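Local coordinates for protein zinc peptidase (Vibrio cholerae, PDB 2GU1) that cuts the peptide cross-links between adjacent peptidoglycan strands as a zinc-dependent DD-endopeptidase, probably making room for new glycans as the cell wall expands, at residues 232-241 / 309-317; 242-253 / 290-301. All blocks are in the same frame, centred on the assembly; numbering follows the deposited sequence.

How the interactions relate
Both contacts lie in the M23 peptidase part of the chain. Starting from the N-terminal side, the chain lays down 232-241 and runs directly into 242-253. It then makes an excursion of 36 residues, which interaction 2 closes when 290-301 returns antiparallel to 242-253. A short link leads on to 309-317, which pairs with 232-241 and closes the longer, outer loop of interaction 1. The two are therefore concentric. Interaction 1 assembles the zinc site from strands 235-237 and 312-318 and the loop just before the first. Interaction 2 joins 244-246 to 297-300 in a short sheet and, past a turn, 251-259 to 291-292 in the larger sheet that also holds interaction 1. They touch where Thr239 packs on Ala301.

Interaction 1: residues 232-241 / 309-317. With ZN (zinc ion), chain B.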
loop_
_atom_site.group_PDB
_atom_site.type_symbol
_atom_site.label_atom_id
_atom_site.label_comp_id
_atom_site.label_asym_id
_atom_site.label_seq_id
_atom_site.Cartn_x
_atom_site.Cartn_y
_atom_site.Cartn_z
ATOM N N HIS A 232 2.339 -12.939 10.938
ATOM C CA HIS A 232 1.415 -13.377 9.908
ATOM C C HIS A 232 0.585 -12.113 9.759
ATOM O O HIS A 232 -0.280 -11.822 10.587
ATOM C CB HIS A 232 0.532 -14.525 10.377
ATOM C CG HIS A 232 -0.353 -15.065 9.295
ATOM N ND1 HIS A 232 -1.715 -15.205 9.446
ATOM C CD2 HIS A 232 -0.066 -15.496 8.042
ATOM C CE1 HIS A 232 -2.229 -15.701 8.334
ATOM N NE2 HIS A 232 -1.250 -15.887 7.467
ATOM N N ASN A 233 0.872 -11.354 8.714
ATOM C CA ASN A 233 0.202 -10.087 8.470
ATOM C C ASN A 233 -1.092 -10.141 7.661
ATOM O O ASN A 233 -1.477 -9.152 7.034
ATOM C CB ASN A 233 1.202 -9.132 7.810
ATOM C CG ASN A 233 2.279 -8.669 8.774
ATOM O OD1 ASN A 233 3.447 -8.532 8.409
ATOM N ND2 ASN A 233 1.884 -8.416 10.016
ATOM N N GLY A 234 -1.766 -11.285 7.675
ATOM C CA GLY A 234 -3.006 -11.397 6.929
ATOM C C GLY A 234 -3.910 -12.476 7.494
ATOM O O GLY A 234 -3.611 -13.061 8.533
ATOM N N THR A 235 -5.018 -12.736 6.813
ATOM C CA THR A 235 -5.958 -13.758 7.256
ATOM C C THR A 235 -6.033 -14.848 6.189
ATOM O O THR A 235 -6.149 -14.547 4.999
ATOM C CB THR A 235 -7.365 -13.153 7.465
ATOM O OG1 THR A 235 -7.290 -12.061 8.384
ATOM C CG2 THR A 235 -8.316 -14.187 8.006
ATOM N N ASP A 236 -5.959 -16.110 6.603
ATOM C CA ASP A 236 -6.033 -17.219 5.652
ATOM C C ASP A 236 -7.425 -17.836 5.609
ATOM O O ASP A 236 -7.955 -18.233 6.649
ATOM C CB ASP A 236 -5.016 -18.302 6.018
ATOM C CG ASP A 236 -3.595 -17.815 5.899
ATOM O OD1 ASP A 236 -3.406 -16.707 5.350
ATOM O OD2 ASP A 236 -2.678 -18.538 6.334
ATOM N N PHE A 237 -8.008 -17.904 4.409
ATOM C CA PHE A 237 -9.338 -18.490 4.200
ATOM C C PHE A 237 -9.190 -19.849 3.519
ATOM O O PHE A 237 -8.325 -20.035 2.649
ATOM C CB PHE A 237 -10.211 -17.563 3.340
ATOM C CG PHE A 237 -10.601 -16.286 4.029
ATOM C CD1 PHE A 237 -11.477 -16.303 5.112
ATOM C CD2 PHE A 237 -10.068 -15.067 3.618
ATOM C CE1 PHE A 237 -11.817 -15.123 5.776
ATOM C CE2 PHE A 237 -10.398 -13.881 4.270
ATOM C CZ PHE A 237 -11.274 -13.906 5.354
ATOM N N ALA A 238 -10.027 -20.801 3.927
ATOM C CA ALA A 238 -9.983 -22.159 3.400
ATOM C C ALA A 238 -10.620 -22.277 2.024
ATOM O O ALA A 238 -11.729 -22.800 1.881
ATOM C CB ALA A 238 -10.669 -23.111 4.374
ATOM N N THR A 239 -9.915 -21.798 1.009
ATOM C CA THR A 239 -10.418 -21.846 -0.359
ATOM C C THR A 239 -9.800 -22.952 -1.192
ATOM O O THR A 239 -8.610 -23.242 -1.079
ATOM C CB THR A 239 -10.122 -20.541 -1.117
ATOM O OG1 THR A 239 -8.727 -20.231 -0.991
ATOM C CG2 THR A 239 -10.950 -19.405 -0.581
ATOM N N PRO A 240 -10.612 -23.601 -2.036
ATOM C CA PRO A 240 -10.082 -24.661 -2.891
ATOM C C PRO A 240 -9.380 -23.891 -4.010
ATOM O O PRO A 240 -9.703 -22.728 -4.240
ATOM C CB PRO A 240 -11.339 -25.346 -3.426
ATOM C CG PRO A 240 -12.394 -25.021 -2.404
ATOM C CD PRO A 240 -12.083 -23.590 -2.065
ATOM N N ILE A 241 -8.418 -24.508 -4.686
ATOM C CA ILE A 241 -7.765 -23.830 -5.791
ATOM C C ILE A 241 -8.891 -23.586 -6.795
ATOM O O ILE A 241 -9.685 -24.494 -7.058
ATOM C CB ILE A 241 -6.698 -24.738 -6.448
ATOM C CG1 ILE A 241 -5.604 -25.060 -5.431
ATOM C CG2 ILE A 241 -6.121 -24.060 -7.679
ATOM C CD1 ILE A 241 -4.527 -26.029 -5.933
ATOM N N GLY A 309 -0.187 -25.579 2.068
ATOM C CA GLY A 309 -1.460 -26.007 1.524
ATOM C C GLY A 309 -2.183 -24.862 0.839
ATOM O O GLY A 309 -1.938 -23.697 1.168
ATOM N N PRO A 310 -3.081 -25.151 -0.118
ATOM C CA PRO A 310 -3.819 -24.105 -0.825
ATOM C C PRO A 310 -4.660 -23.265 0.130
ATOM O O PRO A 310 -5.232 -23.784 1.087
ATOM C CB PRO A 310 -4.686 -24.895 -1.801
ATOM C CG PRO A 310 -3.872 -26.117 -2.066
ATOM C CD PRO A 310 -3.399 -26.475 -0.685
ATOM N N HIS A 311 -4.721 -21.964 -0.138
ATOM C CA HIS A 311 -5.499 -21.047 0.675
ATOM C C HIS A 311 -5.288 -19.631 0.170
ATOM O O HIS A 311 -4.319 -19.345 -0.532
ATOM C CB HIS A 311 -5.057 -21.096 2.144
ATOM C CG HIS A 311 -3.687 -20.532 2.383
ATOM N ND1 HIS A 311 -2.535 -21.192 2.010
ATOM C CD2 HIS A 311 -3.288 -19.375 2.965
ATOM C CE1 HIS A 311 -1.484 -20.468 2.358
ATOM N NE2 HIS A 311 -1.913 -19.361 2.940
ATOM N N LEU A 312 -6.205 -18.751 0.530
ATOM C CA LEU A 312 -6.082 -17.359 0.161
ATOM C C LEU A 312 -5.525 -16.644 1.385
ATOM O O LEU A 312 -6.003 -16.840 2.509
ATOM C CB LEU A 312 -7.440 -16.754 -0.193
ATOM C CG LEU A 312 -7.435 -15.241 -0.429
ATOM C CD1 LEU A 312 -6.800 -14.927 -1.781
ATOM C CD2 LEU A 312 -8.860 -14.710 -0.388
ATOM N N HIS A 313 -4.487 -15.847 1.168
ATOM C CA HIS A 313 -3.904 -15.059 2.241
ATOM C C HIS A 313 -4.384 -13.648 1.903
ATOM O O HIS A 313 -3.995 -13.096 0.872
ATOM C CB HIS A 313 -2.376 -15.132 2.189
ATOM C CG HIS A 313 -1.694 -14.176 3.116
ATOM N ND1 HIS A 313 -1.248 -14.539 4.369
ATOM C CD2 HIS A 313 -1.401 -12.859 2.980
ATOM C CE1 HIS A 313 -0.706 -13.490 4.963
ATOM N NE2 HIS A 313 -0.787 -12.457 4.142
ATOM N N PHE A 314 -5.241 -13.088 2.757
ATOM C CA PHE A 314 -5.822 -11.760 2.544
ATOM C C PHE A 314 -5.250 -10.729 3.512
ATOM O O PHE A 314 -5.073 -11.006 4.706
ATOM C CB PHE A 314 -7.355 -11.854 2.703
ATOM C CG PHE A 314 -8.079 -10.536 2.587
ATOM C CD1 PHE A 314 -8.040 -9.796 1.412
ATOM C CD2 PHE A 314 -8.815 -10.042 3.663
ATOM C CE1 PHE A 314 -8.731 -8.575 1.307
ATOM C CE2 PHE A 314 -9.499 -8.836 3.573
ATOM C CZ PHE A 314 -9.459 -8.094 2.392
ATOM N N GLU A 315 -4.958 -9.536 3.001
ATOM C CA GLU A 315 -4.409 -8.481 3.846
ATOM C C GLU A 315 -5.108 -7.148 3.655
ATOM O O GLU A 315 -5.560 -6.824 2.557
ATOM C CB GLU A 315 -2.911 -8.290 3.559
ATOM C CG GLU A 315 -2.006 -9.334 4.201
ATOM C CD GLU A 315 -0.525 -9.103 3.907
ATOM O OE1 GLU A 315 -0.127 -7.947 3.655
ATOM O OE2 GLU A 315 0.244 -10.084 3.942
ATOM N N VAL A 316 -5.219 -6.391 4.743
ATOM C CA VAL A 316 -5.790 -5.056 4.689
ATOM C C VAL A 316 -4.680 -4.165 5.226
ATOM O O VAL A 316 -4.122 -4.438 6.292
ATOM C CB VAL A 316 -7.032 -4.886 5.595
ATOM C CG1 VAL A 316 -7.499 -3.424 5.571
ATOM C CG2 VAL A 316 -8.158 -5.793 5.106
ATOM N N LEU A 317 -4.337 -3.126 4.472
ATOM C CA LEU A 317 -3.294 -2.205 4.902
ATOM C C LEU A 317 -3.875 -0.825 5.168
ATOM O O LEU A 317 -4.620 -0.293 4.352
ATOM C CB LEU A 317 -2.199 -2.071 3.835
ATOM C CG LEU A 317 -1.479 -3.315 3.320
ATOM C CD1 LEU A 317 -0.261 -2.863 2.512
ATOM C CD2 LEU A 317 -1.041 -4.196 4.462
HETATM ZN ZN ZN B . -1.432 -16.244 5.484
HETATM O O HOH W 1 -4.068 -7.962 7.083
#
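The HxxxD and HxH signatures of M23 peptidases meet here around the catalytic zinc ion. His232, in the loop leading into strand 235-237, and Asp236, on that strand, come from one segment, and His313 comes from strand 312-317 of the other. His232 NE2, Asp236 OD1 and His313 ND1 each lie 2.0 Å from the zinc ion. Asp236 and His313 form a non-hydrogen-bonded pair, and their side chains leave the same face of the sheet, which brings the two ligands together.

His313 CG is anti to the backbone N (chi1 171°), which carries the ring toward the metal; the turn about CB-CG (chi2 96°) then presents ND1 to it, while NE2 donates to Glu315 OE2 at 2.6 Å. This second bond lies close to the ring plane and uses the anti lone pair of OE2, so metal and carboxylate together fix the ring's rotation. Glu315 is itself held through OE1 by Arg277. The His232 ring stands at 78° to that of His313, and its CD2 lies at the His313 edge. His311 brings CD2 within 3.3 Å of Asp236 CG, and its ND1 is tied to Gly309 O at 2.7 Å. Gly234, lacking a side chain, lets its CA approach Phe314 O to 3.1 Å.

The opposite face, which also carries Thr235, is mostly apolar: Phe237 CE2 rests 4.0 Å from Phe314 CB, and Leu312 lies alongside. Paired backbone bonds join Thr235 to Phe314 and Phe237 to Leu312.

Strand 235-237 runs between 213-215 and 312-318, with His232 ND1 bonded to Gly216 O; strand 274-281 flanks 312-318 on its other side.

Interaction 2: residues 242-253 / 290-301; sequences GAPVYSTGDGKV and QLVKRGQKIALA
Tyr246 lies across the returning backbone of Gly295, Gln296 and Lys297, beside a classic beta bulge. Its CB sits 3.4 Å from Gln296 O, and CG is nearest Gly295 O. CD1 approaches that carbonyl most closely, at 3.0 Å, while also touching Lys297 CA. CE1 meets Lys297 CB at 3.9 Å, and the hydroxyl at the tip bonds to Asp207 OD2. A tyrosine suits this partly exposed place, since its ring carbons lie against backbone and Lys297 CB while its polar end reaches a carboxylate.

At the bulge, Ile298 and Ala299 both face Val245. Val245 O takes a nearly straight bond from Ile298 N at 2.9 Å and a weak one from Ala299 N at 3.4 Å. The branched Val245 turns CG2 to Ala301 CB, 3.9 Å away, on the buried side.

Beyond the bulge the segments stay close past a type II turn, Lys293 to Gln296, whose Gly295 N bonds to Ser247 O; Gly295 readily adopts the positive phi (91°) of the third position. Asp250 OD1 receives Arg294 N at 2.8 Å, from the anti side and out of the carboxylate plane; it also forms a salt bridge with Arg199. Ser247 is small enough for its buried place, and its OG donates to Gly249 O at 2.6 Å. Gly251 and Val292 then resume antiparallel pairing.

Strand 297-300 is the middle of a three-stranded sheet, between 244-246 and 283-284. Strand 251-259 pairs with both 291-292 and 265-269, and Val245 and Ile298 pack on Tyr278 of strand 274-281.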
loop_
_atom_site.group_PDB
_atom_site.type_symbol
_atom_site.label_atom_id
_atom_site.label_comp_id
_atom_site.label_asym_id
_atom_site.label_seq_id
_atom_site.Cartn_x
_atom_site.Cartn_y
_atom_site.Cartn_z
ATOM N N GLY A 242 -8.983 -22.370 -7.329
ATOM C CA GLY A 242 -10.023 -22.069 -8.302
ATOM C C GLY A 242 -11.228 -21.328 -7.744
ATOM O O GLY A 242 -12.085 -20.867 -8.506
ATOM N N ALA A 243 -11.314 -21.208 -6.424
ATOM C CA ALA A 243 -12.432 -20.498 -5.816
ATOM C C ALA A 243 -12.337 -19.022 -6.169
ATOM O O ALA A 243 -11.242 -18.458 -6.204
ATOM C CB ALA A 243 -12.410 -20.666 -4.304
ATOM N N PRO A 244 -13.482 -18.377 -6.441
ATOM C CA PRO A 244 -13.464 -16.955 -6.784
ATOM C C PRO A 244 -13.037 -16.074 -5.613
ATOM O O PRO A 244 -13.397 -16.327 -4.457
ATOM C CB PRO A 244 -14.905 -16.683 -7.220
ATOM C CG PRO A 244 -15.688 -17.636 -6.358
ATOM C CD PRO A 244 -14.856 -18.907 -6.480
ATOM N N VAL A 245 -12.263 -15.041 -5.933
ATOM C CA VAL A 245 -11.759 -14.089 -4.946
ATOM C C VAL A 245 -12.316 -12.744 -5.380
ATOM O O VAL A 245 -12.250 -12.405 -6.561
ATOM C CB VAL A 245 -10.207 -14.041 -4.967
ATOM C CG1 VAL A 245 -9.690 -12.970 -4.021
ATOM C CG2 VAL A 245 -9.649 -15.398 -4.582
ATOM N N TYR A 246 -12.875 -11.988 -4.438
ATOM C CA TYR A 246 -13.472 -10.698 -4.756
ATOM C C TYR A 246 -12.834 -9.552 -3.989
ATOM O O TYR A 246 -12.358 -9.740 -2.870
ATOM C CB TYR A 246 -14.955 -10.709 -4.405
ATOM C CG TYR A 246 -15.703 -11.907 -4.933
ATOM C CD1 TYR A 246 -16.265 -11.899 -6.209
ATOM C CD2 TYR A 246 -15.848 -13.052 -4.151
ATOM C CE1 TYR A 246 -16.964 -13.008 -6.691
ATOM C CE2 TYR A 246 -16.544 -14.166 -4.624
ATOM C CZ TYR A 246 -17.099 -14.134 -5.889
ATOM O OH TYR A 246 -17.813 -15.218 -6.341
ATOM N N SER A 247 -12.857 -8.363 -4.588
ATOM C CA SER A 247 -12.318 -7.178 -3.928
ATOM C C SER A 247 -13.290 -6.810 -2.820
ATOM O O SER A 247 -14.507 -6.872 -3.006
ATOM C CB SER A 247 -12.207 -6.001 -4.903
ATOM O OG SER A 247 -11.832 -4.807 -4.214
ATOM N N THR A 248 -12.756 -6.433 -1.664
ATOM C CA THR A 248 -13.604 -6.055 -0.544
ATOM C C THR A 248 -14.021 -4.588 -0.638
ATOM O O THR A 248 -14.703 -4.069 0.247
ATOM C CB THR A 248 -12.882 -6.302 0.785
ATOM O OG1 THR A 248 -11.557 -5.754 0.718
ATOM C CG2 THR A 248 -12.793 -7.803 1.064
ATOM N N GLY A 249 -13.611 -3.918 -1.709
ATOM C CA GLY A 249 -13.983 -2.521 -1.858
ATOM C C GLY A 249 -13.724 -1.924 -3.228
ATOM O O GLY A 249 -13.003 -2.499 -4.048
ATOM N N ASP A 250 -14.325 -0.763 -3.486
ATOM C CA ASP A 250 -14.115 -0.083 -4.753
ATOM C C ASP A 250 -12.651 0.331 -4.755
ATOM O O ASP A 250 -12.084 0.619 -3.699
ATOM C CB ASP A 250 -14.999 1.169 -4.863
ATOM C CG ASP A 250 -16.479 0.858 -4.718
ATOM O OD1 ASP A 250 -16.939 -0.164 -5.268
ATOM O OD2 ASP A 250 -17.190 1.647 -4.064
ATOM N N GLY A 251 -12.032 0.360 -5.927
ATOM C CA GLY A 251 -10.639 0.751 -5.976
ATOM C C GLY A 251 -9.975 0.530 -7.314
ATOM O O GLY A 251 -10.632 0.273 -8.325
ATOM N N LYS A 252 -8.656 0.633 -7.320
ATOM C CA LYS A 252 -7.898 0.448 -8.539
ATOM C C LYS A 252 -6.745 -0.511 -8.324
ATOM O O LYS A 252 -6.027 -0.437 -7.321
ATOM C CB LYS A 252 -7.367 1.793 -9.032
ATOM C CG LYS A 252 -6.525 1.704 -10.292
ATOM C CD LYS A 252 -6.209 3.089 -10.837
ATOM C CE LYS A 252 -5.370 3.898 -9.867
ATOM N NZ LYS A 252 -4.055 3.248 -9.632
ATOM N N VAL A 253 -6.580 -1.423 -9.273
ATOM C CA VAL A 253 -5.512 -2.397 -9.217
ATOM C C VAL A 253 -4.205 -1.639 -9.407
ATOM O O VAL A 253 -3.994 -1.013 -10.444
ATOM C CB VAL A 253 -5.664 -3.438 -10.344
ATOM C CG1 VAL A 253 -4.553 -4.461 -10.257
ATOM C CG2 VAL A 253 -7.026 -4.105 -10.246
ATOM N N GLN A 290 -6.709 -1.051 -13.799
ATOM C CA GLN A 290 -8.126 -1.363 -13.899
ATOM C C GLN A 290 -8.845 -1.001 -12.606
ATOM O O GLN A 290 -8.365 -1.296 -11.510
ATOM C CB GLN A 290 -8.332 -2.852 -14.206
ATOM C CG GLN A 290 -9.796 -3.241 -14.350
ATOM C CD GLN A 290 -9.999 -4.685 -14.781
ATOM O OE1 GLN A 290 -11.131 -5.131 -14.965
ATOM N NE2 GLN A 290 -8.905 -5.421 -14.940
ATOM N N LEU A 291 -9.987 -0.341 -12.741
ATOM C CA LEU A 291 -10.786 0.034 -11.585
ATOM C C LEU A 291 -11.763 -1.094 -11.311
ATOM O O LEU A 291 -12.340 -1.667 -12.237
ATOM C CB LEU A 291 -11.555 1.330 -11.848
ATOM C CG LEU A 291 -10.931 2.629 -11.332
ATOM C CD1 LEU A 291 -9.523 2.786 -11.872
ATOM C CD2 LEU A 291 -11.807 3.807 -11.746
ATOM N N VAL A 292 -11.949 -1.415 -10.037
ATOM C CA VAL A 292 -12.853 -2.483 -9.656
ATOM C C VAL A 292 -13.903 -1.993 -8.678
ATOM O O VAL A 292 -13.739 -0.952 -8.045
ATOM C CB VAL A 292 -12.076 -3.662 -9.030
ATOM C CG1 VAL A 292 -11.129 -4.256 -10.066
ATOM C CG2 VAL A 292 -11.294 -3.189 -7.810
ATOM N N LYS A 293 -14.992 -2.744 -8.571
ATOM C CA LYS A 293 -16.077 -2.396 -7.671
ATOM C C LYS A 293 -16.052 -3.335 -6.478
ATOM O O LYS A 293 -15.431 -4.398 -6.525
ATOM C CB LYS A 293 -17.423 -2.535 -8.387
ATOM C CG LYS A 293 -17.522 -1.785 -9.711
ATOM C CD LYS A 293 -17.549 -0.278 -9.516
ATOM C CE LYS A 293 -18.765 0.147 -8.706
ATOM N NZ LYS A 293 -20.039 -0.313 -9.329
ATOM N N ARG A 294 -16.735 -2.942 -5.413
ATOM C CA ARG A 294 -16.816 -3.763 -4.217
ATOM C C ARG A 294 -17.534 -5.070 -4.559
ATOM O O ARG A 294 -18.648 -5.050 -5.072
ATOM C CB ARG A 294 -17.598 -3.013 -3.137
ATOM C CG ARG A 294 -17.807 -3.789 -1.848
ATOM C CD ARG A 294 -18.575 -2.943 -0.843
ATOM N NE ARG A 294 -19.914 -2.607 -1.324
ATOM C CZ ARG A 294 -20.718 -1.720 -0.745
ATOM N NH1 ARG A 294 -20.318 -1.065 0.338
ATOM N NH2 ARG A 294 -21.932 -1.502 -1.241
ATOM N N GLY A 295 -16.899 -6.203 -4.276
ATOM C CA GLY A 295 -17.523 -7.487 -4.556
ATOM C C GLY A 295 -17.227 -8.056 -5.929
ATOM O O GLY A 295 -17.631 -9.181 -6.249
ATOM N N GLN A 296 -16.520 -7.290 -6.750
ATOM C CA GLN A 296 -16.173 -7.737 -8.092
ATOM C C GLN A 296 -15.148 -8.869 -8.047
ATOM O O GLN A 296 -14.230 -8.861 -7.220
ATOM C CB GLN A 296 -15.600 -6.570 -8.896
ATOM C CG GLN A 296 -15.422 -6.855 -10.372
ATOM C CD GLN A 296 -14.801 -5.689 -11.113
ATOM O OE1 GLN A 296 -15.015 -4.529 -10.758
ATOM N NE2 GLN A 296 -14.038 -5.990 -12.160
ATOM N N LYS A 297 -15.307 -9.849 -8.934
ATOM C CA LYS A 297 -14.369 -10.964 -8.989
ATOM C C LYS A 297 -13.075 -10.436 -9.587
ATOM O O LYS A 297 -13.086 -9.786 -10.632
ATOM C CB LYS A 297 -14.923 -12.110 -9.850
ATOM C CG LYS A 297 -13.949 -13.270 -9.998
ATOM C CD LYS A 297 -14.655 -14.605 -10.231
ATOM C CE LYS A 297 -15.383 -14.651 -11.560
ATOM N NZ LYS A 297 -16.000 -15.998 -11.787
ATOM N N ILE A 298 -11.956 -10.712 -8.924
ATOM C CA ILE A 298 -10.669 -10.225 -9.401
ATOM C C ILE A 298 -9.651 -11.335 -9.625
ATOM O O ILE A 298 -8.635 -11.134 -10.297
ATOM C CB ILE A 298 -10.087 -9.186 -8.415
ATOM C CG1 ILE A 298 -9.900 -9.818 -7.035
ATOM C CG2 ILE A 298 -11.019 -7.988 -8.326
ATOM C CD1 ILE A 298 -9.372 -8.842 -5.972
ATOM N N ALA A 299 -9.920 -12.511 -9.070
ATOM C CA ALA A 299 -9.003 -13.627 -9.239
ATOM C C ALA A 299 -9.599 -14.939 -8.767
ATOM O O ALA A 299 -10.735 -14.990 -8.293
ATOM C CB ALA A 299 -7.710 -13.355 -8.480
ATOM N N LEU A 300 -8.810 -15.998 -8.902
ATOM C CA LEU A 300 -9.216 -17.319 -8.469
ATOM C C LEU A 300 -8.150 -17.747 -7.471
ATOM O O LEU A 300 -6.946 -17.670 -7.761
ATOM C CB LEU A 300 -9.267 -18.284 -9.659
ATOM C CG LEU A 300 -10.229 -17.885 -10.791
ATOM C CD1 LEU A 300 -10.203 -18.949 -11.889
ATOM C CD2 LEU A 300 -11.643 -17.733 -10.239
ATOM N N ALA A 301 -8.586 -18.159 -6.287
ATOM C CA ALA A 301 -7.660 -18.597 -5.248
ATOM C C ALA A 301 -6.772 -19.713 -5.760
ATOM O O ALA A 301 -7.131 -20.432 -6.699
ATOM C CB ALA A 301 -8.435 -19.048 -4.008
#